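PDB 4EVQ: putative ABC transporter subunit, substrate-binding component from Rhodopseudomonas palustris, which binds 4-hydroxybenzoate and probably delivers such lignin-derived benzoates to an ABC transporter for uptake into the cell. Local coordinates for residues P238-D243 against P286-V291. Residues are numbered along the deposited sequence; the frame is centred on the assembly and turned at random.
Sequences PGFLTD and PDVFAV. With PHB (p-hydroxybenzoic acid), chain H.
D287 and D243 meet where a helix of this periplasmic binding protein begins, beside the ligand pocket of its two-lobed fold. D287 is the N-cap of helix 288-306, a place that suits aspartate because its short carboxylate can fold back over the first turn. With CG between the backbone N and the carbonyl carbon (chi1 63°), OD1 takes weak bonds from F289 N and A290 N, while CB lies 3.4 Å from OD2 of D243. V288 follows, and its N-H is taken by the second aspartate: V288 N to D243 OD2 is 2.9 Å, bent to 153° at the hydrogen, with the oxygen met nearly along its C-O axis. D243 thus joins the loop after strand 235-238 to the helix start, and its other oxygen, OD1, forms a salt bridge with R348. An alanine at D243 would probably leave V288 N without its acceptor and R348 without this countercharge. The two carboxylates stay apart, D243 OD2 to D287 OD2 being 5.0 Å, and the helix N-terminus probably eases having two negative groups so close. The branched, apolar V288 packs against both phenylalanines: its CG1 sits 3.8 Å above the centre of one face of the F289 ring and 4.3 Å from F240 CD1. F289 has CG anti to the carbonyl carbon (chi1 -51°), and its ring extends toward the pocket, where CZ comes 3.8 Å from CD1 of F240. Flat, apolar rings suit an aromatic ligand: F240 offers a face to p-hydroxybenzoic acid, with ligand C5 over its centre, whereas F289 presents an edge, CZ lying 3.4 Å from the ligand's phenolic O4.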
loop_
_atom_site.group_PDB
_atom_site.type_symbol
_atom_site.label_atom_id
_atom_site.label_comp_id
_atom_site.label_asym_id
_atom_site.label_seq_id
_atom_site.Cartn_x
_atom_site.Cartn_y
_atom_site.Cartn_z
ATOM N N PRO A 238 3.042 10.628 -1.826
ATOM C CA PRO A 238 3.418 9.262 -1.464
ATOM C C PRO A 238 3.717 8.474 -2.724
ATOM O O PRO A 238 3.201 8.768 -3.778
ATOM C CB PRO A 238 2.168 8.746 -0.749
ATOM C CG PRO A 238 1.021 9.467 -1.478
ATOM C CD PRO A 238 1.591 10.856 -1.760
ATOM N N GLY A 239 4.541 7.447 -2.642
ATOM C CA GLY A 239 5.020 6.778 -3.823
ATOM C C GLY A 239 4.035 6.020 -4.668
ATOM O O GLY A 239 4.379 5.634 -5.780
ATOM N N PHE A 240 2.832 5.844 -4.155
ATOM C CA PHE A 240 1.746 5.302 -4.961
ATOM C C PHE A 240 1.494 6.149 -6.200
ATOM O O PHE A 240 0.945 5.660 -7.185
ATOM C CB PHE A 240 0.460 5.170 -4.137
ATOM C CG PHE A 240 0.694 4.651 -2.764
ATOM C CD1 PHE A 240 1.167 3.369 -2.588
ATOM C CD2 PHE A 240 0.539 5.472 -1.661
ATOM C CE1 PHE A 240 1.454 2.913 -1.322
ATOM C CE2 PHE A 240 0.869 5.002 -0.382
ATOM C CZ PHE A 240 1.326 3.742 -0.228
ATOM N N LEU A 241 1.852 7.434 -6.136
ATOM C CA LEU A 241 1.615 8.367 -7.250
ATOM C C LEU A 241 2.398 7.929 -8.475
ATOM O O LEU A 241 1.952 8.184 -9.575
ATOM C CB LEU A 241 2.073 9.747 -6.797
ATOM C CG LEU A 241 1.919 10.870 -7.814
ATOM C CD1 LEU A 241 0.465 11.091 -8.181
ATOM C CD2 LEU A 241 2.555 12.160 -7.274
ATOM N N THR A 242 3.563 7.289 -8.317
ATOM C CA THR A 242 4.378 6.883 -9.445
ATOM C C THR A 242 4.537 5.385 -9.640
ATOM O O THR A 242 4.886 4.939 -10.737
ATOM C CB THR A 242 5.770 7.558 -9.392
ATOM O OG1 THR A 242 6.471 7.173 -8.188
ATOM C CG2 THR A 242 5.645 9.060 -9.387
ATOM N N ASP A 243 4.314 4.591 -8.578
ATOM C CA ASP A 243 4.592 3.174 -8.722
ATOM C C ASP A 243 3.669 2.482 -9.728
ATOM O O ASP A 243 2.461 2.601 -9.661
ATOM C CB ASP A 243 4.532 2.456 -7.368
ATOM C CG ASP A 243 5.912 2.243 -6.762
ATOM O OD1 ASP A 243 6.707 3.211 -6.716
ATOM O OD2 ASP A 243 6.220 1.093 -6.316
ATOM N N PRO A 286 8.647 -5.525 -10.537
ATOM C CA PRO A 286 7.646 -5.424 -9.484
ATOM C C PRO A 286 7.598 -4.036 -8.894
ATOM O O PRO A 286 8.622 -3.364 -8.829
ATOM C CB PRO A 286 8.125 -6.414 -8.445
ATOM C CG PRO A 286 9.627 -6.466 -8.644
ATOM C CD PRO A 286 9.869 -6.197 -10.105
ATOM N N ASP A 287 6.425 -3.596 -8.490
ATOM C CA ASP A 287 6.277 -2.354 -7.735
ATOM C C ASP A 287 5.914 -2.660 -6.298
ATOM O O ASP A 287 5.919 -3.831 -5.855
ATOM C CB ASP A 287 5.295 -1.407 -8.421
ATOM C CG ASP A 287 3.919 -1.960 -8.510
ATOM O OD1 ASP A 287 3.587 -2.942 -7.852
ATOM O OD2 ASP A 287 3.100 -1.412 -9.296
ATOM N N VAL A 288 5.608 -1.616 -5.544
ATOM C CA VAL A 288 5.360 -1.777 -4.099
ATOM C C VAL A 288 4.214 -2.721 -3.839
ATOM O O VAL A 288 4.217 -3.418 -2.815
ATOM C CB VAL A 288 5.137 -0.391 -3.420
ATOM C CG1 VAL A 288 3.834 0.268 -3.857
ATOM C CG2 VAL A 288 5.250 -0.500 -1.888
ATOM N N PHE A 289 3.201 -2.751 -4.706
ATOM C CA PHE A 289 2.048 -3.605 -4.504
ATOM C C PHE A 289 2.449 -5.045 -4.622
ATOM O O PHE A 289 2.026 -5.903 -3.797
ATOM C CB PHE A 289 0.952 -3.189 -5.497
ATOM C CG PHE A 289 0.684 -1.710 -5.467
ATOM C CD1 PHE A 289 0.057 -1.131 -4.396
ATOM C CD2 PHE A 289 1.046 -0.904 -6.530
ATOM C CE1 PHE A 289 -0.143 0.241 -4.327
ATOM C CE2 PHE A 289 0.826 0.439 -6.515
ATOM C CZ PHE A 289 0.249 1.023 -5.419
ATOM N N ALA A 290 3.282 -5.373 -5.607
ATOM C CA ALA A 290 3.822 -6.726 -5.709
ATOM C C ALA A 290 4.649 -7.118 -4.498
ATOM O O ALA A 290 4.532 -8.258 -4.017
ATOM C CB ALA A 290 4.636 -6.865 -6.960
ATOM N N VAL A 291 5.453 -6.205 -3.958
ATOM C CA VAL A 291 6.215 -6.481 -2.764
ATOM C C VAL A 291 5.298 -6.792 -1.613
ATOM O O VAL A 291 5.568 -7.714 -0.811
ATOM C CB VAL A 291 7.092 -5.278 -2.406
ATOM C CG1 VAL A 291 7.772 -5.450 -1.058
ATOM C CG2 VAL A 291 8.161 -5.039 -3.463
HETATM C "C1'" PHB H . -6.130 2.841 -0.183
HETATM O "O1'" PHB H . -7.322 3.041 -0.512
HETATM O "O2'" PHB H . -5.781 2.570 1.032
HETATM C C1 PHB H . -5.029 2.888 -1.167
HETATM C C2 PHB H . -5.307 2.655 -2.514
HETATM C C3 PHB H . -4.282 2.716 -3.445
HETATM C C4 PHB H . -3.022 3.017 -3.042
HETATM C C5 PHB H . -2.718 3.228 -1.709
HETATM C C6 PHB H . -3.733 3.168 -0.801
HETATM O O4 PHB H . -2.014 3.084 -3.932
#